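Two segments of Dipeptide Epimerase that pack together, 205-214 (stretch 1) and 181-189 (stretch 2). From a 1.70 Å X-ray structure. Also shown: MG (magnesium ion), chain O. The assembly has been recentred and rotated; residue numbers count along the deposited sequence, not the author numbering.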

ATOM      1  N   ALA B 205      12.851  27.349 -13.405  1.00 28.47           N
ATOM      2  CA  ALA B 205      13.390  28.647 -13.807  1.00 28.20           C
ATOM      3  C   ALA B 205      14.476  28.445 -14.863  1.00 28.11           C
ATOM      4  O   ALA B 205      14.547  29.182 -15.847  1.00 26.60           O
ATOM      5  CB  ALA B 205      13.956  29.376 -12.601  1.00 28.67           C
ATOM      6  N   LEU B 206      15.320  27.437 -14.660  1.00 26.54           N
ATOM      7  CA  LEU B 206      16.390  27.145 -15.608  1.00 27.11           C
ATOM      8  C   LEU B 206      15.837  26.565 -16.907  1.00 26.21           C
ATOM      9  O   LEU B 206      16.421  26.755 -17.977  1.00 25.25           O
ATOM     10  CB  LEU B 206      17.390  26.153 -14.999  1.00 28.26           C
ATOM     11  CG  LEU B 206      18.469  26.651 -14.030  1.00 32.86           C
ATOM     12  CD1 LEU B 206      19.472  27.517 -14.774  1.00 33.86           C
ATOM     13  CD2 LEU B 206      17.841  27.421 -12.906  1.00 35.82           C
ATOM     14  N   ALA B 207      14.713  25.861 -16.808  1.00 24.69           N
ATOM     15  CA  ALA B 207      14.088  25.233 -17.970  1.00 26.32           C
ATOM     16  C   ALA B 207      13.754  26.208 -19.099  1.00 27.61           C
ATOM     17  O   ALA B 207      13.643  25.803 -20.252  1.00 25.85           O
ATOM     18  CB  ALA B 207      12.826  24.483 -17.546  1.00 27.19           C
ATOM     19  N   ASP B 208      13.587  27.486 -18.769  1.00 29.39           N
ATOM     20  CA  ASP B 208      13.270  28.487 -19.787  1.00 33.13           C
ATOM     21  C   ASP B 208      14.367  28.593 -20.843  1.00 33.80           C
ATOM     22  O   ASP B 208      14.148  29.152 -21.918  1.00 33.95           O
ATOM     23  CB  ASP B 208      13.068  29.870 -19.157  1.00 35.54           C
ATOM     24  CG  ASP B 208      11.827  29.944 -18.286  1.00 38.35           C
ATOM     25  OD1 ASP B 208      10.793  29.360 -18.669  1.00 40.10           O
ATOM     26  OD2 ASP B 208      11.881  30.601 -17.225  1.00 42.09           O
ATOM     27  N   TYR B 209      15.543  28.060 -20.535  1.00 33.24           N
ATOM     28  CA  TYR B 209      16.670  28.118 -21.459  1.00 33.65           C
ATOM     29  C   TYR B 209      16.906  26.816 -22.210  1.00 34.21           C
ATOM     30  O   TYR B 209      17.953  26.631 -22.829  1.00 35.66           O
ATOM     31  CB  TYR B 209      17.932  28.523 -20.695  1.00 34.01           C
ATOM     32  CG  TYR B 209      17.813  29.900 -20.091  1.00 34.72           C
ATOM     33  CD1 TYR B 209      17.977  31.041 -20.877  1.00 35.37           C
ATOM     34  CD2 TYR B 209      17.460  30.067 -18.755  1.00 34.41           C
ATOM     35  CE1 TYR B 209      17.787  32.311 -20.348  1.00 36.28           C
ATOM     36  CE2 TYR B 209      17.266  31.336 -18.215  1.00 36.66           C
ATOM     37  CZ  TYR B 209      17.431  32.452 -19.019  1.00 36.58           C
ATOM     38  OH  TYR B 209      17.229  33.708 -18.497  1.00 39.45           O
ATOM     39  N   GLN B 210      15.922  25.922 -22.160  1.00 31.62           N
ATOM     40  CA  GLN B 210      16.013  24.633 -22.833  1.00 31.38           C
ATOM     41  C   GLN B 210      17.128  23.789 -22.223  1.00 30.44           C
ATOM     42  O   GLN B 210      18.273  23.828 -22.673  1.00 31.79           O
ATOM     43  CB  GLN B 210      16.280  24.819 -24.331  1.00 33.54           C
ATOM     44  CG  GLN B 210      16.426  23.502 -25.080  1.00 38.07           C
ATOM     45  CD  GLN B 210      16.916  23.681 -26.506  1.00 40.91           C
ATOM     46  OE1 GLN B 210      16.242  24.297 -27.335  1.00 43.43           O
ATOM     47  NE2 GLN B 210      18.095  23.139 -26.798  1.00 41.05           N
ATOM     48  N   ILE B 211      16.783  23.020 -21.202  1.00 28.36           N
ATOM     49  CA  ILE B 211      17.755  22.174 -20.526  1.00 28.37           C
ATOM     50  C   ILE B 211      17.502  20.721 -20.881  1.00 27.35           C
ATOM     51  O   ILE B 211      16.365  20.263 -20.831  1.00 27.40           O
ATOM     52  CB  ILE B 211      17.654  22.355 -19.004  1.00 27.38           C
ATOM     53  CG1 ILE B 211      17.902  23.822 -18.652  1.00 28.92           C
ATOM     54  CG2 ILE B 211      18.653  21.453 -18.295  1.00 28.21           C
ATOM     55  CD1 ILE B 211      19.197  24.381 -19.219  1.00 27.56           C
ATOM     56  N   GLU B 212      18.554  19.999 -21.258  1.00 25.49           N
ATOM     57  CA  GLU B 212      18.398  18.594 -21.612  1.00 24.62           C
ATOM     58  C   GLU B 212      18.077  17.747 -20.383  1.00 24.81           C
ATOM     59  O   GLU B 212      17.228  16.850 -20.436  1.00 25.00           O
ATOM     60  CB  GLU B 212      19.664  18.041 -22.265  1.00 26.57           C
ATOM     61  CG  GLU B 212      19.523  16.566 -22.600  1.00 28.39           C
ATOM     62  CD  GLU B 212      20.848  15.880 -22.826  1.00 31.59           C
ATOM     63  OE1 GLU B 212      21.854  16.324 -22.240  1.00 33.47           O
ATOM     64  OE2 GLU B 212      20.876  14.884 -23.572  1.00 31.94           O
ATOM     65  N   LEU B 213      18.773  18.019 -19.283  1.00 23.23           N
ATOM     66  CA  LEU B 213      18.549  17.284 -18.046  1.00 21.36           C
ATOM     67  C   LEU B 213      19.234  17.931 -16.857  1.00 21.22           C
ATOM     68  O   LEU B 213      20.156  18.738 -17.009  1.00 21.78           O
ATOM     69  CB  LEU B 213      19.045  15.840 -18.195  1.00 22.55           C
ATOM     70  CG  LEU B 213      20.551  15.654 -18.425  1.00 22.37           C
ATOM     71  CD1 LEU B 213      21.311  15.771 -17.096  1.00 23.00           C
ATOM     72  CD2 LEU B 213      20.800  14.287 -19.048  1.00 23.03           C
ATOM     73  N   VAL B 214      18.770  17.571 -15.665  1.00 21.30           N
ATOM     74  CA  VAL B 214      19.353  18.070 -14.432  1.00 21.32           C
ATOM     75  C   VAL B 214      19.748  16.867 -13.593  1.00 21.39           C
ATOM     76  O   VAL B 214      18.925  16.004 -13.284  1.00 20.31           O
ATOM     77  CB  VAL B 214      18.376  18.938 -13.635  1.00 22.91           C
ATOM     78  CG1 VAL B 214      19.003  19.323 -12.302  1.00 21.15           C
ATOM     79  CG2 VAL B 214      18.031  20.186 -14.436  1.00 21.06           C
TER
HETATM   80 MG    MG O 358      27.047  14.448 -11.199  1.00 20.74          MG
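Stretch 2, residues 181-189: GFDIKLRLD

Stretch 1 enters as the last part of a helix, which includes Ala-205 and Leu-206. It then turns and leads into a strand that includes Val-214 and continues later in the chain. Two backbone bonds hold the turn: Tyr-209 N to Leu-206 O at 3.0 Å, and Gln-210 N to Ala-207 O at 3.0 Å. Gln-210 has positive phi (65/89).

Stretch 2 begins at Gly-181, the first residue after a helix to leave helical angles. Its phi is also positive. A CB here would be jammed against the carbonyl O of the preceding residue, which calls for glycine. Phe-182 and Asp-183 follow with psi near zero, and Lys-185 to Asp-189 form an extended strand.

The two strands run parallel. Val-214 pairs with Leu-188, with CA atoms 4.8 Å apart. Earlier in the register, Ile-211 CA lies 5.4 Å from Leu-186 CA. Two backbone hydrogen bonds join the stretches. Glu-212 N donates to Leu-186 O at 2.9 Å, and Leu-188 N donates to Leu-213 O at 3.0 Å, the latter nearly straight at 174°. A CA-H...O contact follows, with Val-214 CA 3.4 Å from Leu-188 O. Where the stretches are not yet paired, water 1 bridges them: it accepts from Leu-186 N at 3.0 Å and donates to Gln-210 O at 2.9 Å.

Phe-182 meets the extended side chain of Gln-210, which is t at both chi1 and chi2. Gln-210 NE2 donates to Phe-182 O at 2.8 Å. Gln-210 OE1 lies at the edge of the Phe-182 ring, 3.3 Å from Phe-182 CD1.

Leu-188 has the largest area covered by the other stretch. It packs against three apolar side chains: Ile-211 CG2 is 3.8 Å from Leu-188 CG, Leu-206 CG is 4.1 Å from Leu-188 CD1, and Val-214 CG2 is 4.4 Å from Leu-188 CB. Ile-211 also reaches Leu-186, with Ile-211 CD1 4.3 Å from Leu-186 CB.

Charged groups meet at Glu-212. Its OE1 forms a salt bridge with Arg-187 NE at 2.6 Å, but this oxygen is too close to a neighbour in the model, so its position is less sure. Lys-185 NZ stays 4.4 Å from Glu-212 OE2, beyond salt-bridge range. Leu-213 CG lies 4.0 Å from Arg-187 CG, so the aliphatic part of the arginine also packs on stretch 1.

Asp-189 points away from stretch 1. Its OD2 binds the magnesium ion MG at 2.1 Å, and its OD1 accepts from water 2 at 2.7 Å.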

ATOM      1  N   GLY B 181      23.434  29.252 -29.188  1.00 27.07           N
ATOM      2  CA  GLY B 181      22.184  28.884 -29.835  1.00 28.03           C
ATOM      3  C   GLY B 181      21.475  27.704 -29.200  1.00 29.48           C
ATOM      4  O   GLY B 181      21.982  27.097 -28.256  1.00 29.28           O
ATOM      5  N   PHE B 182      20.312  27.358 -29.745  1.00 28.99           N
ATOM      6  CA  PHE B 182      19.495  26.277 -29.207  1.00 30.72           C
ATOM      7  C   PHE B 182      19.728  24.862 -29.727  1.00 30.47           C
ATOM      8  O   PHE B 182      19.086  23.927 -29.252  1.00 32.27           O
ATOM      9  CB  PHE B 182      18.018  26.646 -29.362  1.00 31.52           C
ATOM     10  CG  PHE B 182      17.591  27.762 -28.457  1.00 33.39           C
ATOM     11  CD1 PHE B 182      17.069  27.491 -27.196  1.00 35.06           C
ATOM     12  CD2 PHE B 182      17.786  29.085 -28.829  1.00 35.67           C
ATOM     13  CE1 PHE B 182      16.753  28.524 -26.315  1.00 36.30           C
ATOM     14  CE2 PHE B 182      17.476  30.125 -27.958  1.00 36.69           C
ATOM     15  CZ  PHE B 182      16.959  29.843 -26.699  1.00 37.08           C
ATOM     16  N   ASP B 183      20.630  24.693 -30.688  1.00 29.47           N
ATOM     17  CA  ASP B 183      20.907  23.359 -31.212  1.00 30.66           C
ATOM     18  C   ASP B 183      21.946  22.626 -30.372  1.00 30.75           C
ATOM     19  O   ASP B 183      22.269  21.471 -30.647  1.00 32.58           O
ATOM     20  CB  ASP B 183      21.385  23.428 -32.663  1.00 33.61           C
ATOM     21  CG  ASP B 183      20.273  23.803 -33.618  1.00 36.62           C
ATOM     22  OD1 ASP B 183      19.193  23.180 -33.532  1.00 39.10           O
ATOM     23  OD2 ASP B 183      20.478  24.709 -34.452  1.00 38.46           O
ATOM     24  N   ILE B 184      22.465  23.297 -29.350  1.00 29.33           N
ATOM     25  CA  ILE B 184      23.463  22.691 -28.473  1.00 27.62           C
ATOM     26  C   ILE B 184      22.763  22.242 -27.192  1.00 27.86           C
ATOM     27  O   ILE B 184      22.006  23.004 -26.587  1.00 27.64           O
ATOM     28  CB  ILE B 184      24.588  23.699 -28.112  1.00 27.15           C
ATOM     29  CG1 ILE B 184      25.307  24.163 -29.382  1.00 27.37           C
ATOM     30  CG2 ILE B 184      25.586  23.056 -27.152  1.00 26.19           C
ATOM     31  CD1 ILE B 184      25.964  23.047 -30.176  1.00 28.31           C
ATOM     32  N   LYS B 185      23.005  21.000 -26.788  1.00 25.39           N
ATOM     33  CA  LYS B 185      22.384  20.479 -25.579  1.00 25.51           C
ATOM     34  C   LYS B 185      23.120  20.953 -24.340  1.00 24.11           C
ATOM     35  O   LYS B 185      24.354  21.008 -24.313  1.00 24.01           O
ATOM     36  CB  LYS B 185      22.339  18.947 -25.625  1.00 26.92           C
ATOM     37  CG  LYS B 185      21.310  18.410 -26.613  1.00 29.51           C
ATOM     38  CD  LYS B 185      21.359  16.891 -26.734  1.00 34.66           C
ATOM     39  CE  LYS B 185      22.661  16.426 -27.366  1.00 35.15           C
ATOM     40  NZ  LYS B 185      22.665  14.955 -27.615  1.00 38.62           N
ATOM     41  N   LEU B 186      22.355  21.312 -23.317  1.00 23.27           N
ATOM     42  CA  LEU B 186      22.930  21.786 -22.067  1.00 23.28           C
ATOM     43  C   LEU B 186      22.521  20.876 -20.924  1.00 23.21           C
ATOM     44  O   LEU B 186      21.335  20.737 -20.629  1.00 24.68           O
ATOM     45  CB  LEU B 186      22.466  23.217 -21.771  1.00 25.75           C
ATOM     46  CG  LEU B 186      22.961  24.321 -22.707  1.00 28.17           C
ATOM     47  CD1 LEU B 186      22.329  25.649 -22.306  1.00 30.33           C
ATOM     48  CD2 LEU B 186      24.480  24.416 -22.629  1.00 29.79           C
ATOM     49  N   ARG B 187      23.511  20.240 -20.302  1.00 23.47           N
ATOM     50  CA  ARG B 187      23.282  19.347 -19.166  1.00 24.48           C
ATOM     51  C   ARG B 187      23.731  20.052 -17.905  1.00 25.08           C
ATOM     52  O   ARG B 187      24.859  20.544 -17.836  1.00 25.23           O
ATOM     53  CB  ARG B 187      24.103  18.065 -19.303  1.00 25.63           C
ATOM     54  CG  ARG B 187      23.677  17.194 -20.431  1.00 28.26           C
ATOM     55  CD  ARG B 187      24.567  15.974 -20.581  1.00 24.32           C
ATOM     56  NE  ARG B 187      24.098  15.178 -21.706  1.00 25.38           N
ATOM     57  CZ  ARG B 187      24.844  14.326 -22.390  1.00 24.19           C
ATOM     58  NH1 ARG B 187      26.119  14.144 -22.070  1.00 23.99           N
ATOM     59  NH2 ARG B 187      24.313  13.669 -23.410  1.00 28.32           N
ATOM     60  N   LEU B 188      22.869  20.082 -16.896  1.00 23.40           N
ATOM     61  CA  LEU B 188      23.223  20.734 -15.649  1.00 21.96           C
ATOM     62  C   LEU B 188      23.416  19.701 -14.552  1.00 23.20           C
ATOM     63  O   LEU B 188      22.745  18.672 -14.537  1.00 22.80           O
ATOM     64  CB  LEU B 188      22.118  21.704 -15.225  1.00 22.35           C
ATOM     65  CG  LEU B 188      21.614  22.662 -16.307  1.00 22.22           C
ATOM     66  CD1 LEU B 188      20.649  23.650 -15.678  1.00 23.29           C
ATOM     67  CD2 LEU B 188      22.791  23.384 -16.962  1.00 22.94           C
ATOM     68  N   ASP B 189      24.357  19.964 -13.654  1.00 22.19           N
ATOM     69  CA  ASP B 189      24.575  19.070 -12.526  1.00 23.41           C
ATOM     70  C   ASP B 189      24.363  19.933 -11.298  1.00 22.45           C
ATOM     71  O   ASP B 189      25.174  20.813 -11.014  1.00 22.66           O
ATOM     72  CB  ASP B 189      25.996  18.505 -12.517  1.00 23.26           C
ATOM     73  CG  ASP B 189      26.149  17.367 -11.530  1.00 26.25           C
ATOM     74  OD1 ASP B 189      25.477  17.416 -10.478  1.00 23.30           O
ATOM     75  OD2 ASP B 189      26.931  16.432 -11.807  1.00 23.06           O
TER
HETATM   76  O   HOH W   1      19.435  21.527 -24.088  1.00 21.88           O
HETATM   77  O   HOH W   2      25.615  14.837  -9.752  1.00 23.68           O
HETATM   78  O   HOH W   3      28.463  14.870  -9.774  1.00 24.42           O
HETATM   79  O   HOH W   4      28.791  14.226 -12.434  1.00 23.66           O